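PDB 2W40: glycerol kinase, putative from Plasmodium falciparum, which probably catalyses the ATP-dependent phosphorylation of glycerol to sn-glycerol 3-phosphate, the entry step of glycerol degradation. Local coordinates for residues Phe390-Ile395 with Asp429-Lys434; Cys287-Thr292 with Leu355-Trp360; Val283-Gly288 with Thr400-Ile405; Glu341-Val346 with Val381-Glu386. One frame throughout, in Å; residues are numbered along the deposited sequence. Where two conformers were deposited one is given.

Interaction 1: residues Phe390-Ile395 with Asp429-Lys434. With EDO (1,2-ethanediol), chain B.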
loop_
_atom_site.group_PDB
_atom_site.type_symbol
_atom_site.label_atom_id
_atom_site.label_comp_id
_atom_site.label_asym_id
_atom_site.label_seq_id
_atom_site.Cartn_x
_atom_site.Cartn_y
_atom_site.Cartn_z
ATOM N N PHE C 390 7.950 -14.220 7.723
ATOM C CA PHE C 390 8.856 -14.585 6.631
ATOM C C PHE C 390 10.300 -14.131 6.823
ATOM O O PHE C 390 11.232 -14.857 6.476
ATOM C CB PHE C 390 8.296 -14.044 5.318
ATOM C CG PHE C 390 7.086 -14.792 4.806
ATOM C CD1 PHE C 390 7.124 -16.180 4.512
ATOM C CD2 PHE C 390 5.881 -14.117 4.632
ATOM C CE1 PHE C 390 5.965 -16.824 4.021
ATOM C CE2 PHE C 390 4.770 -14.766 4.148
ATOM C CZ PHE C 390 4.812 -16.127 3.895
ATOM N N GLN C 391 10.460 -12.923 7.354
ATOM C CA GLN C 391 11.809 -12.447 7.644
ATOM C C GLN C 391 12.494 -13.286 8.768
ATOM O O GLN C 391 13.703 -13.617 8.692
ATOM C CB GLN C 391 11.730 -10.954 8.044
ATOM C CG GLN C 391 11.535 -9.983 6.852
ATOM C CD GLN C 391 11.454 -8.590 7.358
ATOM O OE1 GLN C 391 12.446 -7.904 7.414
ATOM N NE2 GLN C 391 10.248 -8.171 7.807
ATOM N N LEU C 392 11.703 -13.614 9.794
ATOM C CA LEU C 392 12.221 -14.403 10.885
ATOM C C LEU C 392 12.677 -15.767 10.389
ATOM O O LEU C 392 13.690 -16.298 10.814
ATOM C CB LEU C 392 11.163 -14.460 11.981
ATOM C CG LEU C 392 11.724 -15.089 13.257
ATOM C CD1 LEU C 392 12.944 -14.339 13.874
ATOM C CD2 LEU C 392 10.591 -15.326 14.261
ATOM N N ASN C 393 11.923 -16.353 9.453
ATOM C CA ASN C 393 12.285 -17.645 8.882
ATOM C C ASN C 393 13.640 -17.616 8.187
ATOM O O ASN C 393 14.462 -18.520 8.327
ATOM C CB ASN C 393 11.221 -18.057 7.900
ATOM C CG ASN C 393 11.519 -19.404 7.289
ATOM O OD1 ASN C 393 11.847 -20.368 8.001
ATOM N ND2 ASN C 393 11.317 -19.515 5.943
ATOM N N GLU C 394 13.867 -16.517 7.464
ATOM C CA GLU C 394 15.193 -16.334 6.855
ATOM C C GLU C 394 16.370 -16.288 7.877
ATOM O O GLU C 394 17.443 -16.885 7.683
ATOM C CB GLU C 394 15.238 -15.099 5.929
ATOM C CG GLU C 394 14.261 -15.218 4.808
ATOM C CD GLU C 394 14.445 -14.177 3.694
ATOM O OE1 GLU C 394 15.409 -13.363 3.719
ATOM O OE2 GLU C 394 13.584 -14.195 2.734
ATOM N N ILE C 395 16.154 -15.579 8.950
ATOM C CA ILE C 395 17.031 -15.527 10.093
ATOM C C ILE C 395 17.263 -16.907 10.677
ATOM O O ILE C 395 18.422 -17.272 10.946
ATOM C CB ILE C 395 16.557 -14.497 11.150
ATOM C CG1 ILE C 395 16.804 -13.063 10.618
ATOM C CG2 ILE C 395 17.263 -14.659 12.504
ATOM C CD1 ILE C 395 16.092 -11.936 11.416
ATOM N N ASP C 429 4.342 -21.935 12.253
ATOM C CA ASP C 429 4.086 -22.593 10.994
ATOM C C ASP C 429 5.223 -22.258 9.960
ATOM O O ASP C 429 5.883 -23.157 9.357
ATOM C CB ASP C 429 2.774 -22.187 10.418
ATOM C CG ASP C 429 1.596 -22.786 11.072
ATOM O OD1 ASP C 429 1.752 -23.686 11.932
ATOM O OD2 ASP C 429 0.463 -22.344 10.704
ATOM N N ILE C 430 5.492 -20.985 9.774
ATOM C CA ILE C 430 6.463 -20.607 8.704
ATOM C C ILE C 430 7.899 -20.876 9.090
ATOM O O ILE C 430 8.676 -21.337 8.235
ATOM C CB ILE C 430 6.289 -19.190 8.305
ATOM C CG1 ILE C 430 4.971 -18.982 7.593
ATOM C CG2 ILE C 430 7.503 -18.599 7.457
ATOM C CD1 ILE C 430 4.656 -19.823 6.274
ATOM N N ILE C 431 8.291 -20.607 10.329
ATOM C CA ILE C 431 9.703 -20.914 10.776
ATOM C C ILE C 431 9.929 -22.393 11.103
ATOM O O ILE C 431 11.100 -22.751 11.396
ATOM C CB ILE C 431 10.218 -19.988 11.920
ATOM C CG1 ILE C 431 9.642 -20.350 13.308
ATOM C CG2 ILE C 431 9.900 -18.503 11.594
ATOM C CD1 ILE C 431 10.072 -19.474 14.493
ATOM N N ASN C 432 8.826 -23.174 11.116
ATOM C CA ASN C 432 8.770 -24.606 11.494
ATOM C C ASN C 432 9.569 -24.946 12.824
ATOM O O ASN C 432 10.455 -25.824 12.836
ATOM C CB ASN C 432 9.235 -25.450 10.353
ATOM C CG ASN C 432 8.848 -26.985 10.508
ATOM O OD1 ASN C 432 7.895 -27.369 11.208
ATOM N ND2 ASN C 432 9.719 -27.846 9.920
ATOM N N THR C 433 9.248 -24.214 13.870
ATOM C CA THR C 433 9.962 -24.269 15.135
ATOM C C THR C 433 8.980 -24.150 16.234
ATOM O O THR C 433 8.035 -23.331 16.140
ATOM C CB THR C 433 11.032 -23.116 15.281
ATOM O OG1 THR C 433 12.050 -23.162 14.210
ATOM C CG2 THR C 433 11.799 -23.153 16.654
ATOM N N LYS C 434 9.158 -24.992 17.271
ATOM C CA LYS C 434 8.374 -24.866 18.493
ATOM C C LYS C 434 8.686 -23.524 19.155
ATOM O O LYS C 434 9.879 -23.145 19.321
ATOM C CB LYS C 434 8.667 -26.033 19.549
ATOM C CG LYS C 434 7.794 -25.909 20.730
ATOM C CD LYS C 434 7.660 -27.143 21.680
ATOM C CE LYS C 434 8.911 -27.492 22.334
ATOM N NZ LYS C 434 8.903 -28.831 23.082
HETATM C C1 EDO B . 8.515 -28.411 14.385
HETATM O O1 EDO B . 7.697 -28.960 13.363
HETATM C C2 EDO B . 7.805 -27.152 14.807
HETATM O O2 EDO B . 6.742 -27.421 15.710
#
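The Phe390 ring meets Ile430 obliquely: CG2 of Ile430 lies 3.8 Å from CD1 of Phe390, and CD1 of the same isoleucine 4.0 Å from CE1 of Phe390. The ring also stacks with Trp492 of helix 482-500, so it is shared between two helices. The Asn393 side chain, which ends in the other flat group, crosses that of Ile430 at about a right angle. With CG anti to the backbone N (chi1 -179°), its OD1 comes within 3.5 Å of CA of Ile431. OD1 also approaches O of Ile430, but both are acceptors; Arg485 resolves the pairing, donating from NH2 to the Asn393 oxygen and from NE to the Ile430 carbonyl. The rest is apolar. CB of Asn393 rests on CG2 of Ile430 at 3.8 Å, while CG2 of Ile431 lies 3.6 Å from N of Asn393. Ile431 places CG1 in the crowded position between its own N and carbonyl carbon (chi1 77°), whence its CD1 reaches CD2 of Leu392 at 4.2 Å. The Asn393 and Ile431 CA atoms are 4.6 Å apart, a close backbone approach made where helix 421-431 ends and Asn432 turns to positive phi. Helix 377-403 thus packs against that end, with Leu392 continuing onto strand 264-268 and Phe390 and Gln391 touching helix 482-500.

Interaction 2: residues Cys287-Thr292 with Leu355-Trp360. With EDO (1,2-ethanediol), chain D.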
loop_
_atom_site.group_PDB
_atom_site.type_symbol
_atom_site.label_atom_id
_atom_site.label_comp_id
_atom_site.label_asym_id
_atom_site.label_seq_id
_atom_site.Cartn_x
_atom_site.Cartn_y
_atom_site.Cartn_z
ATOM N N CYS C 287 26.302 -16.041 6.908
ATOM C CA CYS C 287 24.907 -16.098 6.516
ATOM C C CYS C 287 24.195 -14.840 6.993
ATOM O O CYS C 287 23.003 -14.872 7.057
ATOM C CB CYS C 287 24.151 -17.406 7.159
ATOM S SG CYS C 287 24.834 -18.832 6.450
ATOM N N GLY C 288 24.886 -13.722 7.198
ATOM C CA GLY C 288 24.189 -12.519 7.490
ATOM C C GLY C 288 23.751 -12.222 8.885
ATOM O O GLY C 288 22.970 -11.320 9.090
ATOM N N LEU C 289 24.248 -12.951 9.868
ATOM C CA LEU C 289 23.954 -12.675 11.251
ATOM C C LEU C 289 25.120 -11.864 11.853
ATOM O O LEU C 289 26.257 -11.860 11.376
ATOM C CB LEU C 289 23.747 -14.025 11.962
ATOM C CG LEU C 289 22.579 -14.923 11.437
ATOM C CD1 LEU C 289 22.344 -16.154 12.276
ATOM C CD2 LEU C 289 21.199 -14.144 11.409
ATOM N N ILE C 290 24.809 -11.107 12.878
ATOM C CA ILE C 290 25.814 -10.249 13.546
ATOM C C ILE C 290 26.356 -10.943 14.807
ATOM O O ILE C 290 25.586 -11.512 15.574
ATOM C CB ILE C 290 25.143 -8.913 13.958
ATOM C CG1 ILE C 290 24.797 -8.024 12.724
ATOM C CG2 ILE C 290 26.031 -8.121 15.012
ATOM C CD1 ILE C 290 24.169 -6.765 13.057
ATOM N N THR C 291 27.660 -10.914 14.982
ATOM C CA THR C 291 28.323 -11.392 16.223
ATOM C C THR C 291 28.287 -10.292 17.267
ATOM O O THR C 291 28.749 -9.183 16.952
ATOM C CB THR C 291 29.799 -11.734 15.944
ATOM O OG1 THR C 291 29.829 -12.618 14.880
ATOM C CG2 THR C 291 30.514 -12.309 17.163
ATOM N N THR C 292 27.690 -10.530 18.417
ATOM C CA THR C 292 27.571 -9.514 19.442
ATOM C C THR C 292 27.895 -10.113 20.840
ATOM O O THR C 292 28.159 -11.308 20.973
ATOM C CB THR C 292 26.154 -8.871 19.377
ATOM O OG1 THR C 292 26.142 -7.694 20.159
ATOM C CG2 THR C 292 25.064 -9.918 19.905
ATOM N N LEU C 355 16.127 -3.714 4.249
ATOM C CA LEU C 355 16.178 -5.042 4.856
ATOM C C LEU C 355 17.450 -5.201 5.691
ATOM O O LEU C 355 18.555 -4.893 5.227
ATOM C CB LEU C 355 16.150 -6.168 3.818
ATOM C CG LEU C 355 14.812 -6.287 3.115
ATOM C CD1 LEU C 355 14.906 -7.219 1.935
ATOM C CD2 LEU C 355 13.595 -6.592 4.091
ATOM N N TYR C 356 17.265 -5.660 6.947
ATOM C CA TYR C 356 18.391 -5.959 7.860
ATOM C C TYR C 356 18.752 -7.408 7.678
ATOM O O TYR C 356 19.023 -7.833 6.504
ATOM C CB TYR C 356 18.003 -5.559 9.283
ATOM C CG TYR C 356 17.748 -4.030 9.470
ATOM C CD1 TYR C 356 18.486 -3.292 10.250
ATOM C CD2 TYR C 356 16.584 -3.432 8.849
ATOM C CE1 TYR C 356 18.186 -1.850 10.355
ATOM C CE2 TYR C 356 16.267 -2.078 8.906
ATOM C CZ TYR C 356 17.161 -1.295 9.687
ATOM O OH TYR C 356 17.055 0.029 9.963
ATOM N N ALA C 357 18.778 -8.198 8.784
ATOM C CA ALA C 357 19.276 -9.551 8.610
ATOM C C ALA C 357 18.240 -10.420 7.845
ATOM O O ALA C 357 17.043 -10.311 8.103
ATOM C CB ALA C 357 19.698 -10.194 9.967
ATOM N N PRO C 358 18.721 -11.379 7.032
ATOM C CA PRO C 358 20.153 -11.689 6.688
ATOM C C PRO C 358 20.643 -11.080 5.377
ATOM O O PRO C 358 21.833 -11.246 5.030
ATOM C CB PRO C 358 20.155 -13.204 6.536
ATOM C CG PRO C 358 18.832 -13.568 6.013
ATOM C CD PRO C 358 17.860 -12.492 6.544
ATOM N N ARG C 359 19.746 -10.402 4.645
ATOM C CA ARG C 359 20.101 -9.892 3.282
ATOM C C ARG C 359 20.871 -8.576 3.263
ATOM O O ARG C 359 21.619 -8.306 2.316
ATOM C CB ARG C 359 18.859 -9.797 2.402
ATOM C CG ARG C 359 18.040 -11.109 2.325
ATOM C CD ARG C 359 16.982 -10.992 1.273
ATOM N NE ARG C 359 16.068 -12.153 1.203
ATOM C CZ ARG C 359 15.620 -12.730 0.120
ATOM N NH1 ARG C 359 16.104 -12.361 -1.068
ATOM N NH2 ARG C 359 14.708 -13.673 0.208
ATOM N N TRP C 360 20.601 -7.737 4.260
ATOM C CA TRP C 360 21.333 -6.478 4.421
ATOM C C TRP C 360 21.296 -5.665 3.088
ATOM O O TRP C 360 22.324 -5.381 2.461
ATOM C CB TRP C 360 22.760 -6.708 4.891
ATOM C CG TRP C 360 22.722 -7.239 6.317
ATOM C CD1 TRP C 360 22.948 -8.579 6.728
ATOM C CD2 TRP C 360 22.381 -6.522 7.527
ATOM N NE1 TRP C 360 22.795 -8.680 8.074
ATOM C CE2 TRP C 360 22.360 -7.477 8.584
ATOM C CE3 TRP C 360 22.015 -5.200 7.815
ATOM C CZ2 TRP C 360 22.082 -7.120 9.883
ATOM C CZ3 TRP C 360 21.723 -4.858 9.097
ATOM C CH2 TRP C 360 21.757 -5.812 10.120
HETATM C C1 EDO D . 27.776 -10.117 9.309
HETATM O O1 EDO D . 27.412 -11.464 8.922
HETATM C C2 EDO D . 26.672 -9.130 9.038
HETATM O O2 EDO D . 27.059 -7.870 9.391
#
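Tyr356 opens the working part of the 355-360 loop through its backbone: its O accepts from N of Trp360 at 2.7 Å, folding the chain back so that C of Tyr356 lies 3.6 Å above the centre of the Trp360 ring. Ala357 directs its methyl at the opposing loop, CB standing 3.6 Å from O of Gly288. A cis peptide bond then leads into Pro358, whose CB lies 3.3 Å from O of Cys287, a carbonyl that also accepts from Ser398 of helix 377-403. The backbones come very close here, the CA atoms of Gly288 and Pro358 being 4.2 Å apart. Gly288 has positive phi (83°), and its bare CA faces O of Pro358 at 3.6 Å. Within the C-terminal FGGY domain this joins the run-in to edge strand 290-295 to the loop between strands 347-349 and 366-371. Arg359 leaves the contact, and its NH2 forms a salt bridge with OE2 of Glu394 on helix 377-403. Trp360 donates from NE1 to O of Gly288 at 2.8 Å; the bond is fairly straight (159°), the oxygen almost in the indole plane, the donor above the carbonyl plane. Farther round the indole, CD1 of Ile290 meets CZ2 of Trp360 obliquely at 3.8 Å, the side chains crossing at about a right angle.

Interaction 3: residues Val283-Gly288 with Thr400-Ile405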
loop_
_atom_site.group_PDB
_atom_site.type_symbol
_atom_site.label_atom_id
_atom_site.label_comp_id
_atom_site.label_asym_id
_atom_site.label_seq_id
_atom_site.Cartn_x
_atom_site.Cartn_y
_atom_site.Cartn_z
ATOM N N VAL C 283 31.496 -16.627 17.385
ATOM C CA VAL C 283 31.104 -17.233 16.135
ATOM C C VAL C 283 30.853 -16.153 15.111
ATOM O O VAL C 283 30.071 -15.295 15.351
ATOM C CB VAL C 283 29.863 -18.131 16.298
ATOM C CG1 VAL C 283 29.453 -18.736 14.992
ATOM C CG2 VAL C 283 30.107 -19.203 17.389
ATOM N N TYR C 284 31.534 -16.240 13.966
ATOM C CA TYR C 284 31.375 -15.274 12.910
ATOM C C TYR C 284 30.482 -15.926 11.843
ATOM O O TYR C 284 30.798 -16.990 11.294
ATOM C CB TYR C 284 32.680 -14.888 12.298
ATOM C CG TYR C 284 33.608 -14.087 13.172
ATOM C CD1 TYR C 284 33.371 -12.734 13.442
ATOM C CD2 TYR C 284 34.739 -14.690 13.742
ATOM C CE1 TYR C 284 34.234 -12.017 14.263
ATOM C CE2 TYR C 284 35.621 -13.955 14.515
ATOM C CZ TYR C 284 35.376 -12.604 14.804
ATOM O OH TYR C 284 36.341 -11.939 15.600
ATOM N N SER C 285 29.432 -15.199 11.465
ATOM C CA SER C 285 28.429 -15.679 10.525
ATOM C C SER C 285 29.013 -15.648 9.112
ATOM O O SER C 285 29.799 -14.793 8.779
ATOM C CB SER C 285 27.170 -14.800 10.580
ATOM O OG SER C 285 26.152 -15.266 9.768
ATOM N N THR C 286 28.591 -16.604 8.324
ATOM C CA THR C 286 28.705 -16.498 6.852
ATOM C C THR C 286 27.352 -16.320 6.131
ATOM O O THR C 286 27.293 -16.372 4.842
ATOM C CB THR C 286 29.409 -17.722 6.249
ATOM O OG1 THR C 286 28.612 -18.878 6.452
ATOM C CG2 THR C 286 30.814 -17.914 6.855
ATOM N N CYS C 287 26.302 -16.041 6.908
ATOM C CA CYS C 287 24.907 -16.098 6.516
ATOM C C CYS C 287 24.195 -14.840 6.993
ATOM O O CYS C 287 23.003 -14.872 7.057
ATOM C CB CYS C 287 24.151 -17.406 7.159
ATOM S SG CYS C 287 24.834 -18.832 6.450
ATOM N N GLY C 288 24.886 -13.722 7.198
ATOM C CA GLY C 288 24.189 -12.519 7.490
ATOM C C GLY C 288 23.751 -12.222 8.885
ATOM O O GLY C 288 22.970 -11.320 9.090
ATOM N N THR C 400 20.596 -21.749 11.783
ATOM C CA THR C 400 20.856 -23.209 11.782
ATOM C C THR C 400 22.100 -23.497 10.957
ATOM O O THR C 400 22.907 -24.356 11.319
ATOM C CB THR C 400 19.638 -24.036 11.374
ATOM O OG1 THR C 400 19.193 -23.632 10.098
ATOM C CG2 THR C 400 18.486 -23.859 12.391
ATOM N N SER C 401 22.323 -22.786 9.850
ATOM C CA SER C 401 23.558 -22.949 9.087
ATOM C C SER C 401 24.797 -22.586 9.856
ATOM O O SER C 401 25.779 -23.365 9.937
ATOM C CB SER C 401 23.495 -22.120 7.809
ATOM O OG SER C 401 24.686 -22.253 7.036
ATOM N N ASP C 402 24.804 -21.386 10.408
ATOM C CA ASP C 402 25.928 -20.936 11.209
ATOM C C ASP C 402 26.218 -21.832 12.429
ATOM O O ASP C 402 27.410 -21.997 12.798
ATOM C CB ASP C 402 25.689 -19.537 11.713
ATOM C CG ASP C 402 25.926 -18.457 10.667
ATOM O OD1 ASP C 402 26.765 -18.681 9.732
ATOM O OD2 ASP C 402 25.333 -17.385 10.880
ATOM N N MET C 403 25.160 -22.415 13.036
ATOM C CA MET C 403 25.320 -23.221 14.251
ATOM C C MET C 403 25.593 -24.685 13.938
ATOM O O MET C 403 25.901 -25.449 14.867
ATOM C CB MET C 403 24.198 -23.070 15.243
ATOM C CG MET C 403 24.008 -21.667 15.894
ATOM S SD MET C 403 25.450 -20.990 16.753
ATOM C CE MET C 403 25.277 -21.925 18.310
ATOM N N GLY C 404 25.543 -25.068 12.665
ATOM C CA GLY C 404 25.756 -26.490 12.305
ATOM C C GLY C 404 24.708 -27.456 12.905
ATOM O O GLY C 404 25.037 -28.658 13.148
ATOM N N ILE C 405 23.473 -26.984 13.064
ATOM C CA ILE C 405 22.310 -27.775 13.527
ATOM C C ILE C 405 21.220 -27.890 12.418
ATOM O O ILE C 405 21.203 -27.154 11.425
ATOM C CB ILE C 405 21.730 -27.222 14.827
ATOM C CG1 ILE C 405 21.362 -25.727 14.666
ATOM C CG2 ILE C 405 22.720 -27.399 15.981
ATOM C CD1 ILE C 405 20.431 -25.082 15.752
HETATM O O HOH W 1 29.322 -19.871 11.510
HETATM O O HOH W 2 28.929 -20.127 8.864
#
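OG of Ser285 is gripped three times: it donates to OD2 of Asp402 at a short 2.5 Å and accepts from N of Cys287 at 3.0 Å and from N of Leu289, which together fix its rotation. OG stands anti to its own N (chi1 -176°). The other carboxylate oxygen, OD1 of Asp402, has two donors: N of Thr286 at 3.1 Å, in a nearly straight bond (160°), and water 2, which also bonds to OG1 of Thr286. OD1 and OD2 each accept from the loop on the syn lone pair, the side of the other oxygen. Asp402 gets there with CG anti to its carbonyl carbon (chi1 -78°). Donors gathered around the carboxylate would be expected to favour its charged form. SG of Cys287 sits 3.5 Å from OG of Ser401. Water 1 lies within donating distance of O of Tyr284 and O of Asp402, and beside the latter carbonyl CG1 of Val283 approaches loosely, 4.4 Å from that O of Asp402. The bond from N of Cys287 to OG of Ser285 defines an ST turn in the loop before strand 290-295; it faces the last turn of helix 377-403, which Gly404 closes with positive phi in a Schellman motif.

Interaction 4: residues Glu341-Val346 with Val381-Glu386; sequences ENTTGV and VRALLE. With EDO (1,2-ethanediol), chain E.
Glu341 brings its carbonyl to helix 377-403: O lies 3.6 Å above the centre of the Arg382 guanidinium, on one face. This begins a connection from helix 333-339 to strand 347-349 that includes an Asx turn and a type I' beta turn. In the first, OD1 of Asn342 accepts from N of Thr344 at 2.9 Å; CA of Asn342 lies over the same face of the guanidinium. Thr343 carries the packing. Its OG1, in the crowded position between N and carbonyl carbon (chi1 64°), donates to O of Val346 on a lone pair, which turns CG2 to the helix, 3.6 Å from CG of Arg382 and 3.7 Å from CD of Glu386. Its N bonds to water 3, which donates to OE2 of Glu386. Thr344 and Gly345, at positive phi, form the corner, and Thr344 packs on Pro42 of the second subunit. Val346 closes the turn, CG1 touching CB of Ala383 at 3.8 Å; water 4 lies within donating distance of O of Val346 and OE1 of Glu386. Arg382, extended from CG to NE, forms a side-on salt bridge with Glu386: NE at 2.8 Å and NH2 at 2.9 Å both donate to OE2, 4° out of the guanidinium plane.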
loop_
_atom_site.group_PDB
_atom_site.type_symbol
_atom_site.label_atom_id
_atom_site.label_comp_id
_atom_site.label_asym_id
_atom_site.label_seq_id
_atom_site.Cartn_x
_atom_site.Cartn_y
_atom_site.Cartn_z
ATOM N N GLU C 341 -8.387 -14.709 7.179
ATOM C CA GLU C 341 -7.681 -15.984 7.255
ATOM C C GLU C 341 -6.524 -16.108 6.291
ATOM O O GLU C 341 -5.676 -16.981 6.431
ATOM C CB GLU C 341 -8.691 -17.096 7.001
ATOM C CG GLU C 341 -9.746 -17.068 8.117
ATOM C CD GLU C 341 -10.850 -18.056 7.957
ATOM O OE1 GLU C 341 -10.762 -18.935 7.060
ATOM O OE2 GLU C 341 -11.839 -17.902 8.702
ATOM N N ASN C 342 -6.530 -15.246 5.284
ATOM C CA ASN C 342 -5.404 -15.162 4.344
ATOM C C ASN C 342 -5.397 -13.697 3.793
ATOM O O ASN C 342 -6.277 -12.849 4.128
ATOM C CB ASN C 342 -5.485 -16.264 3.255
ATOM C CG ASN C 342 -6.700 -16.074 2.345
ATOM O OD1 ASN C 342 -6.908 -14.995 1.784
ATOM N ND2 ASN C 342 -7.578 -17.066 2.295
ATOM N N THR C 343 -4.351 -13.366 3.047
ATOM C CA THR C 343 -4.213 -12.015 2.550
ATOM C C THR C 343 -4.694 -11.838 1.126
ATOM O O THR C 343 -4.475 -10.738 0.556
ATOM C CB THR C 343 -2.706 -11.634 2.557
ATOM O OG1 THR C 343 -2.005 -12.487 1.627
ATOM C CG2 THR C 343 -2.102 -11.673 3.998
ATOM N N THR C 344 -5.321 -12.928 0.599
ATOM C CA THR C 344 -5.669 -13.121 -0.827
ATOM C C THR C 344 -4.495 -12.854 -1.789
ATOM O O THR C 344 -4.656 -12.291 -2.919
ATOM C CB THR C 344 -6.844 -12.307 -1.191
ATOM O OG1 THR C 344 -6.425 -10.986 -1.331
ATOM C CG2 THR C 344 -7.903 -12.317 -0.128
ATOM N N GLY C 345 -3.355 -13.372 -1.358
ATOM C CA GLY C 345 -2.124 -13.413 -2.075
ATOM C C GLY C 345 -1.376 -12.091 -2.011
ATOM O O GLY C 345 -0.352 -12.015 -2.623
ATOM N N VAL C 346 -1.906 -11.115 -1.295
ATOM C CA VAL C 346 -1.129 -9.878 -1.067
ATOM C C VAL C 346 0.133 -10.202 -0.256
ATOM O O VAL C 346 0.078 -10.988 0.732
ATOM C CB VAL C 346 -1.958 -8.776 -0.353
ATOM C CG1 VAL C 346 -1.095 -7.519 0.063
ATOM C CG2 VAL C 346 -3.154 -8.366 -1.323
ATOM N N VAL C 381 -2.797 -5.146 6.450
ATOM C CA VAL C 381 -2.319 -5.347 7.835
ATOM C C VAL C 381 -1.785 -6.761 8.066
ATOM O O VAL C 381 -0.631 -6.937 8.528
ATOM C CB VAL C 381 -3.453 -4.942 8.856
ATOM C CG1 VAL C 381 -3.028 -5.342 10.312
ATOM C CG2 VAL C 381 -3.725 -3.485 8.707
ATOM N N ARG C 382 -2.577 -7.763 7.704
ATOM C CA ARG C 382 -2.159 -9.172 7.829
ATOM C C ARG C 382 -0.890 -9.441 7.062
ATOM O O ARG C 382 -0.033 -10.141 7.547
ATOM C CB ARG C 382 -3.309 -10.125 7.408
ATOM C CG ARG C 382 -2.912 -11.548 7.540
ATOM C CD ARG C 382 -3.973 -12.556 7.184
ATOM N NE ARG C 382 -3.264 -13.806 7.236
ATOM C CZ ARG C 382 -3.359 -14.752 8.151
ATOM N NH1 ARG C 382 -4.349 -14.762 9.055
ATOM N NH2 ARG C 382 -2.493 -15.736 8.100
ATOM N N ALA C 383 -0.761 -8.834 5.880
ATOM C CA ALA C 383 0.377 -9.158 4.999
ATOM C C ALA C 383 1.658 -8.596 5.713
ATOM O O ALA C 383 2.738 -9.157 5.670
ATOM C CB ALA C 383 0.184 -8.490 3.538
ATOM N N LEU C 384 1.508 -7.405 6.320
ATOM C CA LEU C 384 2.692 -6.777 7.018
ATOM C C LEU C 384 3.152 -7.775 8.156
ATOM O O LEU C 384 4.339 -8.102 8.276
ATOM C CB LEU C 384 2.445 -5.396 7.561
ATOM C CG LEU C 384 3.640 -4.778 8.257
ATOM C CD1 LEU C 384 3.874 -3.298 7.939
ATOM C CD2 LEU C 384 3.611 -5.040 9.779
ATOM N N LEU C 385 2.153 -8.311 8.870
ATOM C CA LEU C 385 2.411 -9.219 10.002
ATOM C C LEU C 385 3.021 -10.505 9.503
ATOM O O LEU C 385 4.040 -10.995 10.012
ATOM C CB LEU C 385 1.101 -9.451 10.728
ATOM C CG LEU C 385 0.611 -8.219 11.504
ATOM C CD1 LEU C 385 -0.765 -8.592 12.135
ATOM C CD2 LEU C 385 1.598 -7.712 12.545
ATOM N N GLU C 386 2.493 -11.010 8.388
ATOM C CA GLU C 386 3.088 -12.165 7.753
ATOM C C GLU C 386 4.517 -11.914 7.366
ATOM O O GLU C 386 5.358 -12.811 7.504
ATOM C CB GLU C 386 2.260 -12.665 6.592
ATOM C CG GLU C 386 0.842 -13.211 6.914
ATOM C CD GLU C 386 0.225 -14.001 5.744
ATOM O OE1 GLU C 386 0.804 -14.022 4.592
ATOM O OE2 GLU C 386 -0.883 -14.608 5.962
HETATM C C1 EDO E . 1.643 -15.676 1.833
HETATM O O1 EDO E . 1.239 -16.139 3.144
HETATM C C2 EDO E . 0.429 -15.029 1.131
HETATM O O2 EDO E . -0.630 -16.010 0.898
HETATM O O HOH W 3 -2.136 -15.440 3.755
HETATM O O HOH W 4 1.540 -12.003 3.035
#

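How the interactions relate
Helix 377-403 supplies a segment to interactions 4, 1 and 3 in turn along its length, and interaction 2 reaches it through the salt bridge of Arg359 NH2 with Glu394 OE2, 2.8 Å long. Interactions 1 and 4 are buried, interaction 2 partly so, and interaction 3 lies at the surface. Interaction 1 is mainly apolar between its segments, its polar atoms being met by Arg485 from outside, whereas interaction 4 combines methyl packing with waters and an Arg382-Glu386 salt bridge within the helix. Interaction 2 rests on one indole bond to a backbone carbonyl, interaction 3 on a carboxylate. The last two share Cys287 and Gly288, their centres 11 Å apart; interactions 3 and 4 are 30 Å apart between centres.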